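Local coordinates for probable polyketide synthase 1 (Dictyostelium discoideum, PDB 2H84), which probably acts as a polyketide synthase, making acylpyrones in vitro, with a C-terminal type III domain that catalyses iterative polyketide extension and cyclization, at residues D35-D40 against N74-R79; G196-V201 against W253-D258; E241-W246 against P361-E366. All blocks are in the same frame, centred on the assembly; numbering follows the deposited sequence.

In the fold
Following the chain from the N terminus, interaction 1 comes first: it closes off the 33 intervening residues between segments 35-40 and 74-79, at the edge of the thiolase-fold domain. It closes before interaction 2 opens, and the two do not touch. Interaction 2 brings the start of helix 197-205 to strand 252-257, joining the N-terminal and C-terminal family regions. Interaction 3 begins inside that span, at 241-246, and ends far beyond it at 361-366, so interactions 2 and 3 cross. They meet physically in the two-stranded antiparallel sheet of 244-249 and 252-257, where Gly256 lies beside Val245. Interaction 3 then ties this hairpin to the turn leading into strand 364-372 of the mixed sheet.

Interaction 1 of 3, residues D35-D40 against N74-R79; sequences DSISND and NSIKFR
Helix 30-40 presents its C-terminal part to the irregular loop 74-79, with the CA atoms of Asp40 and Lys77 5.7 Å apart and those of Ile37 and Ile76 6.2 Å. In this thiolase-fold domain of the chalcone synthase family, the contact is structural packing at the periphery of the chain, away from the predicted active-site cysteine. Asp40 carries most of it. Its CB points toward the loop and rests against CG2 of Ile76, while its carboxylate turns to Ser75, OD2 lying 3.3 Å from OG. The hydroxyl of Ser75 takes a weak bond from the N-H of Lys77. That loop is curled by two backbone bonds, from Phe78 N to Ser75 O and from Arg79 N to Ile76 O, and Arg67 reaches the carbonyl of Ser75 from outside. On the apolar side, the two isoleucines meet through their outermost methyls, CD1 to CD1 at 4.0 Å. With CG1 of Ile76 anti to the backbone N (chi1 -166°), its CG2 falls between the backbone N and the carbonyl carbon and faces CB of Asp40. Phe55 of helix 45-56 covers Ile37, and Tyr69 and Phe191 pack on Ile76, which makes this half of the contact a buried apolar cluster. The other half is polar and more open. Lys77 lies across Asp40, its CB 3.4 Å from the carbonyl O of Asp40. Its CE comes within 3.8 Å of Asp40 OD1. The ammonium stands farther off, NZ being 4.7 Å from Asp40 OD1, so the opposite charges probably attract without direct contact. CG of Lys77 meanwhile sits over one face of the Phe78 ring, toward its rim, 3.8 Å above the plane.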
loop_
_atom_site.group_PDB
_atom_site.type_symbol
_atom_site.label_atom_id
_atom_site.label_comp_id
_atom_site.label_asym_id
_atom_site.label_seq_id
_atom_site.Cartn_x
_atom_site.Cartn_y
_atom_site.Cartn_z
ATOM N N ASP A 35 -23.525 27.415 1.055
ATOM C CA ASP A 35 -24.591 27.775 1.975
ATOM C C ASP A 35 -24.660 26.777 3.113
ATOM O O ASP A 35 -24.378 27.105 4.261
ATOM C CB ASP A 35 -25.960 27.790 1.282
ATOM C CG ASP A 35 -26.009 28.709 0.081
ATOM O OD1 ASP A 35 -25.379 29.791 0.115
ATOM O OD2 ASP A 35 -26.701 28.348 -0.896
ATOM N N SER A 36 -25.038 25.552 2.770
ATOM C CA SER A 36 -25.194 24.470 3.740
ATOM C C SER A 36 -24.097 24.304 4.763
ATOM O O SER A 36 -24.291 24.613 5.940
ATOM C CB SER A 36 -25.404 23.135 3.020
ATOM O OG SER A 36 -26.715 23.056 2.480
ATOM N N ILE A 37 -22.942 23.819 4.337
ATOM C CA ILE A 37 -21.894 23.615 5.313
ATOM C C ILE A 37 -21.394 24.868 6.030
ATOM O O ILE A 37 -21.063 24.799 7.211
ATOM C CB ILE A 37 -20.710 22.780 4.752
ATOM C CG1 ILE A 37 -19.439 23.548 4.744
ATOM C CG2 ILE A 37 -20.872 22.464 3.398
ATOM C CD1 ILE A 37 -18.309 22.607 4.654
ATOM N N SER A 38 -21.391 26.016 5.360
ATOM C CA SER A 38 -20.942 27.245 6.011
ATOM C C SER A 38 -21.836 27.631 7.189
ATOM O O SER A 38 -21.340 27.892 8.283
ATOM C CB SER A 38 -20.891 28.409 5.015
ATOM O OG SER A 38 -22.187 28.869 4.671
ATOM N N ASN A 39 -23.144 27.673 6.969
ATOM C CA ASN A 39 -24.068 28.033 8.033
ATOM C C ASN A 39 -24.088 27.008 9.167
ATOM O O ASN A 39 -24.376 27.352 10.317
ATOM C CB ASN A 39 -25.482 28.205 7.476
ATOM C CG ASN A 39 -25.582 29.358 6.502
ATOM O OD1 ASN A 39 -25.186 30.479 6.818
ATOM N ND2 ASN A 39 -26.116 29.093 5.312
ATOM N N ASP A 40 -23.787 25.751 8.850
ATOM C CA ASP A 40 -23.782 24.691 9.861
ATOM C C ASP A 40 -22.444 24.542 10.580
ATOM O O ASP A 40 -22.344 23.814 11.568
ATOM C CB ASP A 40 -24.130 23.334 9.240
ATOM C CG ASP A 40 -25.529 23.284 8.673
ATOM O OD1 ASP A 40 -26.447 23.878 9.274
ATOM O OD2 ASP A 40 -25.715 22.625 7.633
ATOM N N ASN A 74 -27.009 14.723 6.929
ATOM C CA ASN A 74 -25.563 14.713 6.787
ATOM C C ASN A 74 -24.886 16.015 7.218
ATOM O O ASN A 74 -23.688 16.189 6.979
ATOM C CB ASN A 74 -25.181 14.441 5.337
ATOM C CG ASN A 74 -25.967 13.304 4.727
ATOM O OD1 ASN A 74 -26.095 12.232 5.317
ATOM N ND2 ASN A 74 -26.488 13.528 3.525
ATOM N N SER A 75 -25.638 16.929 7.830
ATOM C CA SER A 75 -25.074 18.202 8.253
ATOM C C SER A 75 -23.709 17.974 8.853
ATOM O O SER A 75 -23.496 16.975 9.534
ATOM C CB SER A 75 -25.962 18.875 9.288
ATOM O OG SER A 75 -25.359 20.082 9.727
ATOM N N ILE A 76 -22.788 18.899 8.605
ATOM C CA ILE A 76 -21.427 18.778 9.115
ATOM C C ILE A 76 -21.384 18.985 10.624
ATOM O O ILE A 76 -20.440 18.560 11.289
ATOM C CB ILE A 76 -20.492 19.802 8.425
ATOM C CG1 ILE A 76 -19.026 19.466 8.695
ATOM C CG2 ILE A 76 -20.799 21.191 8.926
ATOM C CD1 ILE A 76 -18.069 20.229 7.814
ATOM N N LYS A 77 -22.417 19.621 11.169
ATOM C CA LYS A 77 -22.459 19.871 12.607
ATOM C C LYS A 77 -22.726 18.611 13.409
ATOM O O LYS A 77 -22.741 18.652 14.638
ATOM C CB LYS A 77 -23.522 20.920 12.963
ATOM C CG LYS A 77 -24.948 20.463 12.745
ATOM C CD LYS A 77 -25.922 21.298 13.548
ATOM C CE LYS A 77 -26.855 22.103 12.662
ATOM N NZ LYS A 77 -28.272 22.063 13.161
ATOM N N PHE A 78 -22.940 17.494 12.720
ATOM C CA PHE A 78 -23.198 16.221 13.385
ATOM C C PHE A 78 -21.962 15.318 13.349
ATOM O O PHE A 78 -21.878 14.342 14.098
ATOM C CB PHE A 78 -24.376 15.519 12.710
ATOM C CG PHE A 78 -25.684 16.231 12.883
ATOM C CD1 PHE A 78 -26.638 16.187 11.879
ATOM C CD2 PHE A 78 -25.971 16.939 14.054
ATOM C CE1 PHE A 78 -27.854 16.838 12.028
ATOM C CE2 PHE A 78 -27.190 17.595 14.214
ATOM C CZ PHE A 78 -28.132 17.542 13.199
ATOM N N ARG A 79 -21.003 15.658 12.486
ATOM C CA ARG A 79 -19.769 14.887 12.330
ATOM C C ARG A 79 -19.052 14.551 13.625
ATOM O O ARG A 79 -18.446 13.485 13.743
ATOM C CB ARG A 79 -18.794 15.613 11.402
ATOM C CG ARG A 79 -19.226 15.609 9.946
ATOM C CD ARG A 79 -18.413 14.641 9.068
ATOM N NE ARG A 79 -18.091 13.385 9.732
ATOM C CZ ARG A 79 -16.874 13.062 10.139
ATOM N NH1 ARG A 79 -15.867 13.899 9.941
ATOM N NH2 ARG A 79 -16.668 11.910 10.760
#

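Interaction 2 of 3, residues G196-V201 against W253-D258; sequences GGDQMV and WNLGLD
Asp198 meets Leu257 where the first turn of helix 197-205 passes the second strand of a beta hairpin, the antiparallel pair 244-249 and 252-257 of the thiolase-fold domain. The carboxylate oxygen OD2 of Asp198 accepts the backbone N-H of Leu257 at 3.0 Å, through its anti lone pair and with an angle of 158° at the hydrogen. CG of Asp198 lies between its own backbone N and carbonyl carbon (chi1 61°), the rotamer from which the carboxylate reaches the strand. The same OD2 lies close to CA of Gly256. CB of Asp198 packs against CB of Leu257 at 3.7 Å, and the methyl CD2 of Leu255 approaches the carbonyl O of Asp198 at 3.9 Å. Gln199 adds a looser contact. A turn at chi2 folds it alongside Leu255, the two chains running opposite ways, with NE2 3.7 Å from the carbonyl O of Leu255. NE2 gives its weak hydrogen bond to OD1 of Asp198, 3.2 Å away. Each carboxylate oxygen thus has a partner, which would probably limit its rotation. A hexaethylene glycol molecule, probably from the crystallisation liquor, makes a further weak bond to OD1. Farther out, Ser192 and Thr194 touch Gln199, while Leu255 rests on Phe206 and on Trp246 of the partner strand. The axes of segments 197-201 and 253-257 approach to 7.6 Å, at 102° between their directions. The side chain of Leu257 lies about 7 Å from that of Cys157, the predicted active-site residue, which would place this part of the hairpin near the active site. Gly196 occupies the N-cap position, with backbone angles at which a CB would press on the preceding carbonyl O.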
loop_
_atom_site.group_PDB
_atom_site.type_symbol
_atom_site.label_atom_id
_atom_site.label_comp_id
_atom_site.label_asym_id
_atom_site.label_seq_id
_atom_site.Cartn_x
_atom_site.Cartn_y
_atom_site.Cartn_z
ATOM N N GLY A 196 -9.498 25.847 12.715
ATOM C CA GLY A 196 -8.416 26.364 11.959
ATOM C C GLY A 196 -8.856 26.307 10.534
ATOM O O GLY A 196 -9.737 25.533 10.155
ATOM N N GLY A 197 -8.228 27.174 9.757
ATOM C CA GLY A 197 -8.542 27.314 8.359
ATOM C C GLY A 197 -8.430 26.071 7.526
ATOM O O GLY A 197 -9.305 25.881 6.698
ATOM N N ASP A 198 -7.389 25.252 7.697
ATOM C CA ASP A 198 -7.232 24.067 6.858
ATOM C C ASP A 198 -8.459 23.168 6.904
ATOM O O ASP A 198 -8.758 22.460 5.939
ATOM C CB ASP A 198 -5.967 23.284 7.250
ATOM C CG ASP A 198 -5.991 22.794 8.692
ATOM O OD1 ASP A 198 -6.740 23.356 9.517
ATOM O OD2 ASP A 198 -5.244 21.843 8.993
ATOM N N GLN A 199 -9.170 23.195 8.029
ATOM C CA GLN A 199 -10.378 22.391 8.184
ATOM C C GLN A 199 -11.463 22.927 7.245
ATOM O O GLN A 199 -12.111 22.159 6.526
ATOM C CB GLN A 199 -10.854 22.431 9.639
ATOM C CG GLN A 199 -11.041 21.057 10.242
ATOM C CD GLN A 199 -9.796 20.193 10.165
ATOM O OE1 GLN A 199 -9.885 18.970 10.220
ATOM N NE2 GLN A 199 -8.631 20.819 10.053
ATOM N N MET A 200 -11.642 24.252 7.252
ATOM C CA MET A 200 -12.615 24.923 6.392
ATOM C C MET A 200 -12.257 24.692 4.918
ATOM O O MET A 200 -13.117 24.340 4.109
ATOM C CB MET A 200 -12.635 26.428 6.684
ATOM C CG MET A 200 -12.846 26.768 8.152
ATOM S SD MET A 200 -13.287 28.501 8.480
ATOM C CE MET A 200 -11.708 29.246 8.642
ATOM N N VAL A 201 -10.984 24.891 4.581
ATOM C CA VAL A 201 -10.501 24.703 3.214
ATOM C C VAL A 201 -10.807 23.292 2.723
ATOM O O VAL A 201 -11.429 23.097 1.669
ATOM C CB VAL A 201 -8.960 24.903 3.100
ATOM C CG1 VAL A 201 -8.526 24.713 1.651
ATOM C CG2 VAL A 201 -8.559 26.277 3.610
ATOM N N TRP A 253 -10.282 10.501 10.960
ATOM C CA TRP A 253 -8.972 10.951 10.507
ATOM C C TRP A 253 -8.740 12.429 10.806
ATOM O O TRP A 253 -9.570 13.274 10.455
ATOM C CB TRP A 253 -8.806 10.742 9.012
ATOM C CG TRP A 253 -8.964 9.343 8.558
ATOM C CD1 TRP A 253 -10.125 8.704 8.256
ATOM C CD2 TRP A 253 -7.923 8.380 8.408
ATOM N NE1 TRP A 253 -9.877 7.393 7.934
ATOM C CE2 TRP A 253 -8.531 7.166 8.020
ATOM C CE3 TRP A 253 -6.534 8.424 8.567
ATOM C CZ2 TRP A 253 -7.799 6.000 7.790
ATOM C CZ3 TRP A 253 -5.803 7.263 8.339
ATOM C CH2 TRP A 253 -6.441 6.064 7.954
ATOM N N ASN A 254 -7.597 12.742 11.427
ATOM C CA ASN A 254 -7.263 14.129 11.758
ATOM C C ASN A 254 -6.452 14.790 10.648
ATOM O O ASN A 254 -5.264 14.498 10.466
ATOM C CB ASN A 254 -6.487 14.207 13.071
ATOM C CG ASN A 254 -6.435 15.624 13.636
ATOM O OD1 ASN A 254 -6.824 16.590 12.969
ATOM N ND2 ASN A 254 -5.949 15.754 14.874
ATOM N N LEU A 255 -7.099 15.692 9.908
ATOM C CA LEU A 255 -6.399 16.393 8.821
ATOM C C LEU A 255 -5.611 17.662 9.242
ATOM O O LEU A 255 -5.945 18.328 10.228
ATOM C CB LEU A 255 -7.380 16.767 7.710
ATOM C CG LEU A 255 -6.716 17.485 6.544
ATOM C CD1 LEU A 255 -6.914 16.721 5.253
ATOM C CD2 LEU A 255 -7.293 18.879 6.427
ATOM N N GLY A 256 -4.556 17.961 8.487
ATOM C CA GLY A 256 -3.739 19.131 8.742
ATOM C C GLY A 256 -2.975 19.551 7.490
ATOM O O GLY A 256 -2.111 18.820 6.988
ATOM N N LEU A 257 -3.316 20.735 6.995
ATOM C CA LEU A 257 -2.726 21.330 5.808
ATOM C C LEU A 257 -2.039 22.656 6.138
ATOM O O LEU A 257 -2.705 23.642 6.463
ATOM C CB LEU A 257 -3.822 21.588 4.783
ATOM C CG LEU A 257 -4.133 20.595 3.688
ATOM C CD1 LEU A 257 -3.942 19.295 4.108
ATOM C CD2 LEU A 257 -5.488 20.640 3.332
ATOM N N ASP A 258 -0.715 22.685 6.025
ATOM C CA ASP A 258 0.097 23.870 6.317
ATOM C C ASP A 258 -0.108 24.983 5.287
ATOM O O ASP A 258 -0.179 24.720 4.089
ATOM C CB ASP A 258 1.557 23.456 6.318
ATOM C CG ASP A 258 2.382 24.238 7.274
ATOM O OD1 ASP A 258 2.104 24.157 8.492
ATOM O OD2 ASP A 258 3.315 24.920 6.796
#

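Interaction 3 of 3, residues E241-W246 against P361-E366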
loop_
_atom_site.group_PDB
_atom_site.type_symbol
_atom_site.label_atom_id
_atom_site.label_comp_id
_atom_site.label_asym_id
_atom_site.label_seq_id
_atom_site.Cartn_x
_atom_site.Cartn_y
_atom_site.Cartn_z
ATOM N N GLU A 241 7.568 16.818 6.997
ATOM C CA GLU A 241 6.609 15.764 7.228
ATOM C C GLU A 241 5.299 16.279 7.809
ATOM O O GLU A 241 4.249 15.665 7.606
ATOM C CB GLU A 241 7.228 14.682 8.108
ATOM C CG GLU A 241 8.332 13.939 7.383
ATOM C CD GLU A 241 8.911 12.783 8.182
ATOM O OE1 GLU A 241 9.814 12.095 7.657
ATOM O OE2 GLU A 241 8.466 12.561 9.327
ATOM N N ASN A 242 5.342 17.417 8.496
ATOM C CA ASN A 242 4.131 17.971 9.089
ATOM C C ASN A 242 3.326 18.909 8.199
ATOM O O ASN A 242 2.290 19.411 8.619
ATOM C CB ASN A 242 4.449 18.699 10.381
ATOM C CG ASN A 242 5.071 17.804 11.421
ATOM O OD1 ASN A 242 4.695 16.644 11.596
ATOM N ND2 ASN A 242 6.037 18.350 12.133
ATOM N N ALA A 243 3.801 19.139 6.978
ATOM C CA ALA A 243 3.108 20.004 6.032
ATOM C C ALA A 243 1.688 19.501 5.803
ATOM O O ALA A 243 0.738 20.280 5.725
ATOM C CB ALA A 243 3.844 20.027 4.745
ATOM N N MET A 244 1.552 18.188 5.685
ATOM C CA MET A 244 0.253 17.567 5.469
ATOM C C MET A 244 0.037 16.455 6.482
ATOM O O MET A 244 0.816 15.519 6.555
ATOM C CB MET A 244 0.168 16.979 4.061
ATOM C CG MET A 244 0.218 18.014 2.956
ATOM S SD MET A 244 0.175 17.258 1.356
ATOM C CE MET A 244 -1.596 16.735 1.278
ATOM N N VAL A 245 -1.041 16.549 7.251
ATOM C CA VAL A 245 -1.323 15.540 8.251
ATOM C C VAL A 245 -2.627 14.807 7.937
ATOM O O VAL A 245 -3.593 15.390 7.460
ATOM C CB VAL A 245 -1.397 16.175 9.627
ATOM C CG1 VAL A 245 -1.730 15.136 10.636
ATOM C CG2 VAL A 245 -0.055 16.829 9.986
ATOM N N TRP A 246 -2.624 13.512 8.217
ATOM C CA TRP A 246 -3.761 12.641 8.023
ATOM C C TRP A 246 -3.560 11.583 9.106
ATOM O O TRP A 246 -3.041 10.500 8.827
ATOM C CB TRP A 246 -3.730 12.010 6.635
ATOM C CG TRP A 246 -4.963 11.224 6.280
ATOM C CD1 TRP A 246 -5.022 9.901 5.902
ATOM C CD2 TRP A 246 -6.311 11.716 6.222
ATOM N NE1 TRP A 246 -6.330 9.549 5.613
ATOM C CE2 TRP A 246 -7.135 10.644 5.803
ATOM C CE3 TRP A 246 -6.902 12.957 6.488
ATOM C CZ2 TRP A 246 -8.524 10.787 5.638
ATOM C CZ3 TRP A 246 -8.286 13.095 6.326
ATOM C CH2 TRP A 246 -9.078 12.016 5.908
ATOM N N PRO A 361 1.679 14.075 0.907
ATOM C CA PRO A 361 2.386 13.895 2.180
ATOM C C PRO A 361 3.903 13.551 2.068
ATOM O O PRO A 361 4.240 12.712 1.188
ATOM C CB PRO A 361 1.576 12.798 2.815
ATOM C CG PRO A 361 0.146 13.430 2.577
ATOM C CD PRO A 361 0.206 13.945 1.121
ATOM N N GLY A 362 4.717 14.128 2.925
ATOM C CA GLY A 362 6.016 13.901 2.858
ATOM C C GLY A 362 6.822 15.148 3.231
ATOM O O GLY A 362 7.557 14.981 4.295
ATOM N N LEU A 363 6.908 16.245 2.497
ATOM C CA LEU A 363 6.279 16.306 1.293
ATOM C C LEU A 363 6.914 15.547 0.127
ATOM O O LEU A 363 8.123 15.166 0.125
ATOM C CB LEU A 363 6.180 17.770 0.967
ATOM C CG LEU A 363 5.380 18.587 1.976
ATOM C CD1 LEU A 363 5.714 20.080 2.034
ATOM C CD2 LEU A 363 3.942 18.390 1.567
ATOM N N ALA A 364 6.205 15.408 -0.987
ATOM C CA ALA A 364 6.746 14.719 -2.182
ATOM C C ALA A 364 6.128 15.102 -3.486
ATOM O O ALA A 364 4.960 15.385 -3.542
ATOM C CB ALA A 364 6.706 13.188 -1.925
ATOM N N PHE A 365 6.942 15.101 -4.531
ATOM C CA PHE A 365 6.418 15.445 -5.843
ATOM C C PHE A 365 6.453 14.188 -6.664
ATOM O O PHE A 365 7.331 13.350 -6.482
ATOM C CB PHE A 365 7.272 16.508 -6.555
ATOM C CG PHE A 365 7.287 17.859 -5.876
ATOM C CD1 PHE A 365 8.109 18.875 -6.367
ATOM C CD2 PHE A 365 6.491 18.122 -4.758
ATOM C CE1 PHE A 365 8.140 20.138 -5.764
ATOM C CE2 PHE A 365 6.515 19.383 -4.142
ATOM C CZ PHE A 365 7.345 20.393 -4.647
ATOM N N GLU A 366 5.464 14.045 -7.536
ATOM C CA GLU A 366 5.400 12.927 -8.461
ATOM C C GLU A 366 5.299 13.611 -9.810
ATOM O O GLU A 366 4.603 14.608 -9.939
ATOM C CB GLU A 366 4.155 12.062 -8.219
ATOM C CG GLU A 366 4.217 11.111 -7.038
ATOM C CD GLU A 366 5.162 9.930 -7.248
ATOM O OE1 GLU A 366 5.487 9.595 -8.412
ATOM O OE2 GLU A 366 5.581 9.330 -6.234
#
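Met244 and Pro361 lead the apolar part of this contact, which joins a beta hairpin strand to the Phe-Gly-Pro-Gly turn characteristic of chalcone/stilbene synthases in the thiolase fold. The methionine crosses the proline at about a right angle, with SD 3.3 Å from the ring carbon CD. A bend at chi3 (73°) brings CE back onto the same CD of Pro361. Leu363 crosses the methionine at about a right angle, CD2 3.9 Å from Met244 SD, while its CD1 meets CB of Ala243. Ile130 of the second subunit packs on Pro361. An alanine in place of Met244 would lose the SD and CE contacts with Pro361 and those of CG and SD with Leu363, and is likely to open a gap beside the proline ring. The polar part is a CA-H...O contact, Glu241 CA to the carbonyl O of Gly362 at 3.2 Å. The carboxylate of Glu241 instead makes a salt bridge to Lys136 of the second subunit. Gly362 precedes a cis peptide bond to Leu363, whose N is bonded to Thr240 OG1. As for the active site, the side chain of Met244 lies about 4 Å from that of Cys157. With no hydrogen bond between the two segments, their fit rests mainly on apolar side chains, consistent with a nonpolar wall beside the predicted active-site cysteine.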